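Local atomic coordinates of acyl-CoA synthetase (AMP-forming)/AMP-acid ligase II-like protein (Dyadobacter fermentans, PDB entry 4GS5), a protein that probably activates carboxylic acids with ATP and joins them to coenzyme A, as an AMP-forming acyl-CoA synthetase of the ATP-dependent AMP-binding enzyme family. Residues A[79-85]-A[123-129]; A[112-116]-A[132-137]; A[265-270]-A[281-285]. All coordinates share one frame; numbering follows the deposited sequence.

Contact 1 of 3, residues A[79-85]-A[123-129]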
loop_
_atom_site.group_PDB
_atom_site.type_symbol
_atom_site.label_atom_id
_atom_site.label_comp_id
_atom_site.label_asym_id
_atom_site.label_seq_id
_atom_site.Cartn_x
_atom_site.Cartn_y
_atom_site.Cartn_z
ATOM N N THR A 79 14.481 -3.266 -23.120
ATOM C CA THR A 79 14.456 -3.587 -21.685
ATOM C C THR A 79 14.283 -5.095 -21.470
ATOM O O THR A 79 13.319 -5.693 -21.963
ATOM C CB THR A 79 13.310 -2.857 -20.957
ATOM O OG1 THR A 79 13.581 -1.450 -20.926
ATOM C CG2 THR A 79 13.180 -3.334 -19.523
ATOM N N ARG A 80 15.211 -5.708 -20.743
ATOM C CA ARG A 80 15.104 -7.129 -20.422
ATOM C C ARG A 80 14.357 -7.290 -19.108
ATOM O O ARG A 80 14.899 -6.997 -18.048
ATOM C CB ARG A 80 16.493 -7.756 -20.321
ATOM C CG ARG A 80 17.257 -7.780 -21.639
ATOM C CD ARG A 80 18.729 -8.074 -21.399
ATOM N NE ARG A 80 19.308 -7.069 -20.506
ATOM C CZ ARG A 80 20.530 -7.140 -19.984
ATOM N NH1 ARG A 80 21.309 -8.176 -20.257
ATOM N NH2 ARG A 80 20.965 -6.178 -19.179
ATOM N N ALA A 81 13.106 -7.735 -19.184
ATOM C CA ALA A 81 12.247 -7.757 -18.019
ATOM C C ALA A 81 11.971 -9.194 -17.594
ATOM O O ALA A 81 11.690 -10.059 -18.436
ATOM C CB ALA A 81 10.949 -7.031 -18.319
ATOM N N LEU A 82 12.061 -9.449 -16.293
ATOM C CA LEU A 82 11.712 -10.760 -15.748
ATOM C C LEU A 82 10.279 -10.719 -15.207
ATOM O O LEU A 82 9.940 -9.865 -14.389
ATOM C CB LEU A 82 12.684 -11.157 -14.628
ATOM C CG LEU A 82 12.338 -12.416 -13.814
ATOM C CD1 LEU A 82 12.584 -13.678 -14.633
ATOM C CD2 LEU A 82 13.172 -12.455 -12.558
ATOM N N VAL A 83 9.437 -11.630 -15.682
ATOM C CA VAL A 83 8.051 -11.695 -15.238
ATOM C C VAL A 83 7.884 -12.848 -14.247
ATOM O O VAL A 83 7.796 -14.004 -14.659
ATOM C CB VAL A 83 7.103 -11.933 -16.444
ATOM C CG1 VAL A 83 5.638 -11.943 -15.991
ATOM C CG2 VAL A 83 7.341 -10.876 -17.516
ATOM N N CYS A 84 7.848 -12.532 -12.953
ATOM C CA CYS A 84 7.788 -13.546 -11.895
ATOM C C CYS A 84 6.569 -13.357 -11.009
ATOM O O CYS A 84 6.475 -13.951 -9.938
ATOM C CB CYS A 84 9.051 -13.510 -11.029
ATOM S SG CYS A 84 9.400 -11.865 -10.282
ATOM N N LEU A 85 5.647 -12.513 -11.459
ATOM C CA LEU A 85 4.353 -12.370 -10.821
ATOM C C LEU A 85 3.353 -13.244 -11.568
ATOM O O LEU A 85 3.471 -13.446 -12.777
ATOM C CB LEU A 85 3.926 -10.913 -10.860
ATOM C CG LEU A 85 4.857 -10.030 -10.029
ATOM C CD1 LEU A 85 4.627 -8.571 -10.331
ATOM C CD2 LEU A 85 4.635 -10.350 -8.564
ATOM N N ASP A 123 20.147 -11.979 -16.060
ATOM C CA ASP A 123 20.658 -10.640 -16.316
ATOM C C ASP A 123 19.547 -9.742 -16.857
ATOM O O ASP A 123 19.260 -9.740 -18.048
ATOM C CB ASP A 123 21.854 -10.703 -17.273
ATOM C CG ASP A 123 22.728 -9.459 -17.202
ATOM O OD1 ASP A 123 23.539 -9.253 -18.135
ATOM O OD2 ASP A 123 22.599 -8.687 -16.221
ATOM N N PHE A 124 18.917 -8.977 -15.972
ATOM C CA PHE A 124 17.745 -8.198 -16.350
ATOM C C PHE A 124 17.932 -6.708 -16.151
ATOM O O PHE A 124 18.880 -6.277 -15.489
ATOM C CB PHE A 124 16.527 -8.703 -15.572
ATOM C CG PHE A 124 16.303 -10.164 -15.739
ATOM C CD1 PHE A 124 15.757 -10.653 -16.912
ATOM C CD2 PHE A 124 16.689 -11.060 -14.755
ATOM C CE1 PHE A 124 15.573 -12.023 -17.095
ATOM C CE2 PHE A 124 16.501 -12.428 -14.926
ATOM C CZ PHE A 124 15.949 -12.905 -16.098
ATOM N N ASP A 125 17.029 -5.936 -16.748
ATOM C CA ASP A 125 17.025 -4.487 -16.618
ATOM C C ASP A 125 15.897 -4.046 -15.718
ATOM O O ASP A 125 15.867 -2.910 -15.263
ATOM C CB ASP A 125 16.860 -3.824 -17.986
ATOM C CG ASP A 125 17.995 -4.172 -18.944
ATOM O OD1 ASP A 125 19.170 -4.120 -18.530
ATOM O OD2 ASP A 125 17.709 -4.530 -20.103
ATOM N N PHE A 126 14.947 -4.948 -15.493
ATOM C CA PHE A 126 13.771 -4.605 -14.737
ATOM C C PHE A 126 13.030 -5.845 -14.252
ATOM O O PHE A 126 12.888 -6.832 -14.978
ATOM C CB PHE A 126 12.824 -3.739 -15.557
ATOM C CG PHE A 126 11.587 -3.353 -14.806
ATOM C CD1 PHE A 126 11.675 -2.568 -13.679
ATOM C CD2 PHE A 126 10.339 -3.796 -15.220
ATOM C CE1 PHE A 126 10.537 -2.210 -12.964
ATOM C CE2 PHE A 126 9.198 -3.441 -14.517
ATOM C CZ PHE A 126 9.299 -2.649 -13.392
ATOM N N VAL A 127 12.560 -5.789 -13.021
ATOM C CA VAL A 127 11.685 -6.842 -12.517
ATOM C C VAL A 127 10.682 -6.254 -11.547
ATOM O O VAL A 127 11.038 -5.380 -10.741
ATOM C CB VAL A 127 12.473 -7.954 -11.819
ATOM C CG1 VAL A 127 13.278 -7.382 -10.662
ATOM C CG2 VAL A 127 11.516 -9.064 -11.332
ATOM N N ALA A 128 9.432 -6.721 -11.614
ATOM C CA ALA A 128 8.455 -6.335 -10.592
ATOM C C ALA A 128 8.201 -7.550 -9.724
ATOM O O ALA A 128 8.082 -8.660 -10.232
ATOM C CB ALA A 128 7.161 -5.838 -11.220
HETATM N N MSE A 129 8.140 -7.361 -8.413
HETATM C CA MSE A 129 7.945 -8.495 -7.534
HETATM C C MSE A 129 7.343 -8.054 -6.217
HETATM O O MSE A 129 7.154 -6.860 -5.990
HETATM C CB MSE A 129 9.266 -9.249 -7.332
HETATM C CG MSE A 129 10.345 -8.493 -6.583
HETATM SE SE MSE A 129 12.026 -9.537 -6.467
HETATM C CE MSE A 129 12.319 -9.873 -8.345
HETATM O O HOH W 1 7.660 -9.590 -12.715
#
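Because the Arg80 chain bends at chi3, its guanidinium presents NE and NH2 side-on to the Asp125 carboxylate: NE of Arg80 lies 3.0 Å from OD2 of Asp125, and NH2 of Arg80 lies 2.8 Å from OD1 of Asp125. Both oxygens sit almost in the guanidinium plane, yet the carboxylate is turned 44° against it, and each nitrogen meets its oxygen from above the carboxylate plane. The backbone N of Arg80 adds a third bond to OD2 of Asp125. Asp123 extends the network through a weak salt bridge from its OD1 to NH1 of Arg80, while its carbonyl O overlies one guanidinium face.

Among backbone bonds, O of Arg80 accepts from N of Asp125 and N of Phe126, and N of Leu82 reaches O of Phe126 at 3.0 Å. These bonds and the 21° between axes establish a parallel pair in the AMP-binding region: strand 80-83 lies between 105-109 and 126-129, the latter also beside 153-155. Beyond it, one water joins O of Leu82, N of Cys84 and O of Ala128.

Apolar packing is led by CB of Leu82, 3.7 Å above the Phe124 ring centroid and 4° off its normal, a CH-pi contact. Cys84 SG packs on Val127 CG2 at 3.7 Å.

Three bonds should restrict rotation of the Asp125 carboxylate. Charge thus secures one end of the strand pair, and water bridges the other.

Contact 2 of 3, residues A[112-116]-A[132-137]. With EDO (1,2-ethanediol), chain B.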
loop_
_atom_site.group_PDB
_atom_site.type_symbol
_atom_site.label_atom_id
_atom_site.label_comp_id
_atom_site.label_asym_id
_atom_site.label_seq_id
_atom_site.Cartn_x
_atom_site.Cartn_y
_atom_site.Cartn_z
ATOM N N THR A 112 7.188 -18.078 -8.037
ATOM C CA THR A 112 7.656 -18.773 -6.847
ATOM C C THR A 112 8.247 -17.725 -5.914
ATOM O O THR A 112 8.327 -16.547 -6.272
ATOM C CB THR A 112 8.765 -19.785 -7.158
ATOM O OG1 THR A 112 9.875 -19.094 -7.747
ATOM C CG2 THR A 112 8.277 -20.834 -8.109
ATOM N N ALA A 113 8.671 -18.156 -4.727
ATOM C CA ALA A 113 9.195 -17.242 -3.712
ATOM C C ALA A 113 10.541 -16.666 -4.130
ATOM O O ALA A 113 10.900 -15.544 -3.755
ATOM C CB ALA A 113 9.325 -17.951 -2.374
ATOM N N ASN A 114 11.290 -17.444 -4.901
ATOM C CA ASN A 114 12.602 -17.006 -5.356
ATOM C C ASN A 114 12.716 -17.079 -6.869
ATOM O O ASN A 114 13.047 -18.131 -7.418
ATOM C CB ASN A 114 13.713 -17.828 -4.702
ATOM C CG ASN A 114 15.095 -17.222 -4.926
ATOM O OD1 ASN A 114 15.369 -16.629 -5.980
ATOM N ND2 ASN A 114 15.968 -17.360 -3.925
ATOM N N PRO A 115 12.437 -15.957 -7.541
ATOM C CA PRO A 115 12.451 -15.866 -9.004
ATOM C C PRO A 115 13.822 -16.123 -9.642
ATOM O O PRO A 115 13.869 -16.417 -10.835
ATOM C CB PRO A 115 12.009 -14.424 -9.272
ATOM C CG PRO A 115 12.178 -13.714 -7.980
ATOM C CD PRO A 115 11.966 -14.713 -6.912
ATOM N N LEU A 116 14.904 -16.005 -8.879
ATOM C CA LEU A 116 16.241 -16.221 -9.428
ATOM C C LEU A 116 16.725 -17.644 -9.205
ATOM O O LEU A 116 17.718 -18.074 -9.796
ATOM C CB LEU A 116 17.247 -15.248 -8.810
ATOM C CG LEU A 116 17.189 -13.787 -9.254
ATOM C CD1 LEU A 116 18.420 -13.054 -8.729
ATOM C CD2 LEU A 116 17.104 -13.676 -10.770
HETATM N N MSE A 132 8.389 -10.159 -0.298
HETATM C CA MSE A 132 8.861 -11.460 0.123
HETATM C C MSE A 132 9.756 -12.120 -0.926
HETATM O O MSE A 132 10.666 -12.886 -0.593
HETATM C CB MSE A 132 7.685 -12.381 0.436
HETATM C CG MSE A 132 8.055 -13.457 1.390
HETATM SE SE MSE A 132 6.489 -14.323 2.108
HETATM C CE MSE A 132 6.072 -13.134 3.595
ATOM N N GLN A 133 9.490 -11.848 -2.195
ATOM C CA GLN A 133 10.348 -12.409 -3.239
ATOM C C GLN A 133 11.754 -11.829 -3.187
ATOM O O GLN A 133 12.737 -12.543 -3.408
ATOM C CB GLN A 133 9.740 -12.233 -4.628
ATOM C CG GLN A 133 8.606 -13.225 -4.911
ATOM C CD GLN A 133 7.908 -12.923 -6.218
ATOM O OE1 GLN A 133 7.558 -11.776 -6.492
ATOM N NE2 GLN A 133 7.710 -13.946 -7.038
ATOM N N LEU A 134 11.863 -10.533 -2.896
ATOM C CA LEU A 134 13.188 -9.932 -2.823
ATOM C C LEU A 134 13.906 -10.421 -1.572
ATOM O O LEU A 134 15.109 -10.663 -1.576
ATOM C CB LEU A 134 13.102 -8.406 -2.810
ATOM C CG LEU A 134 14.429 -7.660 -2.698
ATOM C CD1 LEU A 134 15.347 -8.065 -3.846
ATOM C CD2 LEU A 134 14.170 -6.149 -2.699
ATOM N N GLN A 135 13.170 -10.566 -0.484
ATOM C CA GLN A 135 13.776 -11.033 0.758
ATOM C C GLN A 135 14.294 -12.457 0.585
ATOM O O GLN A 135 15.320 -12.822 1.153
ATOM C CB GLN A 135 12.775 -10.962 1.914
ATOM C CG GLN A 135 13.424 -10.934 3.309
ATOM C CD GLN A 135 13.667 -12.314 3.887
ATOM O OE1 GLN A 135 13.169 -13.314 3.373
ATOM N NE2 GLN A 135 14.425 -12.372 4.982
ATOM N N SER A 136 13.567 -13.263 -0.199
ATOM C CA SER A 136 13.938 -14.665 -0.429
ATOM C C SER A 136 15.239 -14.744 -1.210
ATOM O O SER A 136 16.117 -15.534 -0.891
ATOM C CB SER A 136 12.856 -15.411 -1.220
ATOM O OG SER A 136 11.774 -15.795 -0.395
ATOM N N ILE A 137 15.334 -13.937 -2.257
ATOM C CA ILE A 137 16.556 -13.848 -3.039
ATOM C C ILE A 137 17.740 -13.472 -2.148
ATOM O O ILE A 137 18.812 -14.052 -2.258
ATOM C CB ILE A 137 16.427 -12.804 -4.152
ATOM C CG1 ILE A 137 15.492 -13.314 -5.250
ATOM C CG2 ILE A 137 17.806 -12.446 -4.705
ATOM C CD1 ILE A 137 15.115 -12.248 -6.265
HETATM C C1 EDO B . 4.832 -9.130 2.354
HETATM O O1 EDO B . 6.068 -9.539 2.952
HETATM C C2 EDO B . 5.011 -8.834 0.864
HETATM O O2 EDO B . 5.352 -10.007 0.112
#
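The carboxamide of Gln133 meets the 112-116 loop within its own plane: NE2 gives a bond of 2.8 Å to the carbonyl O of Thr112, and that oxygen lies only 5° out of the amide plane. The N-H...O angle of 173° makes the bond nearly straight. The other flat group, the carboxamide of Asn114, crosses the side chain of Ile137 at about a right angle, with its OD1 3.4 Å from CG1 of Ile137. With CG anti to the backbone N (chi1 -168°), Asn114 carries its amide to the helix while OD1 accepts from N of Leu116 at 3.0 Å, in the carbonyl plane, closing an Asx turn. Its ND2 is hydrogen-bonded to OG1 of Thr143. Replacing Asn114 by an alanine would probably leave N of Leu116 and OG1 of Thr143 without these amide partners and open a gap beside CG1 of Ile137.

The carbonyl of Ala113 is directed at the helix, where CA of Gln133 makes a CA-H...O contact of 3.2 Å. Ser136 CB also approaches this oxygen, but its OG bonds to O of Met132. That carbonyl takes the hydroxyl and N of Ser136 from opposite faces of its plane.

Farther along, CD1 of Ile137 packs against CG of Pro115 at 3.7 Å and against CG of Leu116 at 4.0 Å.

Gln133 also gives a bond to O of Cys84 and accepts at OE1 from N of Val130. One buried amide therefore links the loop, the end of the 79-85 segment and the residue just before helix 131-139, and its several bonds would restrict rotation. Directional amide bonds and an apolar patch around Ile137 together hold the loop after strand 105-109 against helix 131-139, which follows strand 126-129 in the AMP-binding region.

Contact 3 of 3, residues A[265-270]-A[281-285]. With EDO (1,2-ethanediol), chain P.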
loop_
_atom_site.group_PDB
_atom_site.type_symbol
_atom_site.label_atom_id
_atom_site.label_comp_id
_atom_site.label_asym_id
_atom_site.label_seq_id
_atom_site.Cartn_x
_atom_site.Cartn_y
_atom_site.Cartn_z
ATOM N N ILE A 265 -2.429 6.542 21.274
ATOM C CA ILE A 265 -2.545 7.151 22.591
ATOM C C ILE A 265 -3.311 6.202 23.521
ATOM O O ILE A 265 -2.989 6.090 24.709
ATOM C CB ILE A 265 -3.141 8.593 22.547
ATOM C CG1 ILE A 265 -2.954 9.271 23.898
ATOM C CG2 ILE A 265 -4.600 8.602 22.137
ATOM C CD1 ILE A 265 -1.495 9.590 24.182
ATOM N N ASP A 266 -4.288 5.476 22.965
ATOM C CA ASP A 266 -5.045 4.495 23.744
ATOM C C ASP A 266 -4.116 3.427 24.330
ATOM O O ASP A 266 -4.256 3.056 25.498
ATOM C CB ASP A 266 -6.121 3.823 22.890
ATOM C CG ASP A 266 -7.453 4.547 22.941
ATOM O OD1 ASP A 266 -7.589 5.496 23.742
ATOM O OD2 ASP A 266 -8.377 4.156 22.193
ATOM N N GLN A 267 -3.170 2.940 23.522
ATOM C CA GLN A 267 -2.241 1.900 23.977
ATOM C C GLN A 267 -1.387 2.418 25.125
ATOM O O GLN A 267 -1.120 1.700 26.080
ATOM C CB GLN A 267 -1.327 1.396 22.843
ATOM C CG GLN A 267 -2.061 0.798 21.638
ATOM C CD GLN A 267 -1.111 0.309 20.542
ATOM O OE1 GLN A 267 0.109 0.481 20.634
ATOM N NE2 GLN A 267 -1.672 -0.308 19.501
ATOM N N ARG A 268 -0.955 3.668 25.020
ATOM C CA ARG A 268 -0.185 4.315 26.086
ATOM C C ARG A 268 -0.964 4.478 27.393
ATOM O O ARG A 268 -0.430 4.253 28.479
ATOM C CB ARG A 268 0.356 5.666 25.613
ATOM C CG ARG A 268 1.547 5.514 24.694
ATOM C CD ARG A 268 1.948 6.809 24.005
ATOM N NE ARG A 268 2.895 6.542 22.924
ATOM C CZ ARG A 268 4.194 6.329 23.107
ATOM N NH1 ARG A 268 4.705 6.358 24.331
ATOM N NH2 ARG A 268 4.981 6.083 22.064
ATOM N N ILE A 269 -2.228 4.873 27.288
ATOM C CA ILE A 269 -3.084 4.952 28.464
ATOM C C ILE A 269 -3.423 3.566 29.033
ATOM O O ILE A 269 -3.552 3.399 30.247
ATOM C CB ILE A 269 -4.366 5.718 28.141
ATOM C CG1 ILE A 269 -4.040 7.208 28.051
ATOM C CG2 ILE A 269 -5.426 5.459 29.195
ATOM C CD1 ILE A 269 -5.088 8.018 27.356
ATOM N N ALA A 270 -3.555 2.576 28.155
ATOM C CA ALA A 270 -3.839 1.211 28.593
ATOM C C ALA A 270 -2.774 0.703 29.559
ATOM O O ALA A 270 -3.097 0.066 30.559
ATOM C CB ALA A 270 -3.963 0.273 27.396
ATOM N N ALA A 281 -13.613 -0.057 31.268
ATOM C CA ALA A 281 -13.309 0.124 29.856
ATOM C C ALA A 281 -13.090 1.616 29.622
ATOM O O ALA A 281 -13.538 2.444 30.418
ATOM C CB ALA A 281 -14.443 -0.409 28.990
ATOM N N PHE A 282 -12.395 1.963 28.545
ATOM C CA PHE A 282 -12.163 3.362 28.237
ATOM C C PHE A 282 -11.832 3.497 26.757
ATOM O O PHE A 282 -11.484 2.521 26.091
ATOM C CB PHE A 282 -10.979 3.892 29.051
ATOM C CG PHE A 282 -9.649 3.392 28.544
ATOM C CD1 PHE A 282 -8.909 4.137 27.635
ATOM C CD2 PHE A 282 -9.166 2.146 28.934
ATOM C CE1 PHE A 282 -7.691 3.665 27.140
ATOM C CE2 PHE A 282 -7.951 1.664 28.437
ATOM C CZ PHE A 282 -7.214 2.433 27.542
ATOM N N PHE A 283 -11.932 4.716 26.247
ATOM C CA PHE A 283 -11.380 5.015 24.933
ATOM C C PHE A 283 -11.061 6.495 24.851
ATOM O O PHE A 283 -11.784 7.342 25.399
ATOM C CB PHE A 283 -12.321 4.574 23.787
ATOM C CG PHE A 283 -13.683 5.232 23.815
ATOM C CD1 PHE A 283 -13.909 6.426 23.132
ATOM C CD2 PHE A 283 -14.729 4.660 24.521
ATOM C CE1 PHE A 283 -15.150 7.031 23.150
ATOM C CE2 PHE A 283 -15.985 5.268 24.554
ATOM C CZ PHE A 283 -16.200 6.449 23.858
ATOM N N CYS A 284 -9.949 6.802 24.202
ATOM C CA CYS A 284 -9.641 8.181 23.881
ATOM C C CYS A 284 -10.554 8.640 22.761
ATOM O O CYS A 284 -10.939 7.856 21.895
ATOM C CB CYS A 284 -8.178 8.319 23.471
ATOM S SG CYS A 284 -7.088 8.261 24.890
ATOM N N TRP A 285 -10.900 9.918 22.794
ATOM C CA TRP A 285 -11.737 10.498 21.764
ATOM C C TRP A 285 -11.367 11.971 21.641
ATOM O O TRP A 285 -10.292 12.384 22.081
ATOM C CB TRP A 285 -13.212 10.331 22.131
ATOM C CG TRP A 285 -14.152 10.400 20.965
ATOM C CD1 TRP A 285 -15.181 11.289 20.787
ATOM C CD2 TRP A 285 -14.163 9.540 19.819
ATOM N NE1 TRP A 285 -15.823 11.034 19.601
ATOM C CE2 TRP A 285 -15.221 9.963 18.989
ATOM C CE3 TRP A 285 -13.397 8.441 19.425
ATOM C CZ2 TRP A 285 -15.527 9.329 17.778
ATOM C CZ3 TRP A 285 -13.698 7.814 18.216
ATOM C CH2 TRP A 285 -14.753 8.261 17.408
HETATM C C1 EDO P . -11.336 -1.465 25.923
HETATM O O1 EDO P . -11.096 -0.555 27.012
HETATM C C2 EDO P . -12.719 -2.089 26.040
HETATM O O2 EDO P . -12.711 -2.905 27.207
HETATM O O HOH W 2 -10.089 5.535 20.881
HETATM O O HOH W 3 -9.283 1.745 24.357
#
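A chi1 of -75° sets CG2 of Ile269 anti to the backbone N, where it meets CE1 of Phe282 at 3.5 Å. On the strand, Phe282 has CG between its own N and carbonyl carbon (chi1 74°); its CB bond points toward the helix, and the ring meets it through CE1 and CZ. The outer end of that ring packs against Asp266, Ile269 and Ala270. O of Asp266 lies at the ring edge, 3.6 Å from CZ of Phe282, and CB of Ala270 is also at the edge, in plane. Phe273, one turn farther along the helix, stacks on the Phe282 ring.

A second apolar group forms around Cys284. Its sulfur touches CG2 of Ile265 at 3.7 Å, and CD1 of Ile269 also reaches it. Ile269 thus spans both strand side chains.

The polar link between helix and strand runs through Asp266. N of Cys284 donates to OD1 of Asp266, although the exact place of that oxygen is uncertain. One water bridges OD2 of Asp266, at 2.6 Å, to the carbonyl O of Cys284. A second water donates to O of Phe282 and has a weak bond to OD2. A 1,2-ethanediol, probably from the crystallisation liquor, bonds through O1 to N and O of Phe282.

The short helix and strand axes approach to 8.2 Å with 141° between their N-to-C directions. This is a helix packed on a sheet: helix 262-276 covers one side of strand 282-289, which pairs with strand 295-301. The CB bond of Phe283 points away from the helix, and its ring meets Phe335 edge-to-face. The arrangement is consistent with the small C-terminal domain of adenylate-forming enzymes.

Following the chain from the N terminus, strand 80-83 comes first, then the loop at 112-116, strand 126-129 and helix 131-139. Contact 1 closes the loop between residues 85 and 123; contact 2 opens inside that loop and closes beyond it, so the two cross. Their centres are about 13 Å apart and they touch, uniting neighbouring parallel strands with the following helix and the connecting loop. Contact 3 comes later, in series with both, and closes the short link from helix 262-276 to strand 282-289. Its centre is about 47 Å from that of contact 1, on the opposite side of the chain's centre, tying helix 262-276 to a separate three-stranded sheet.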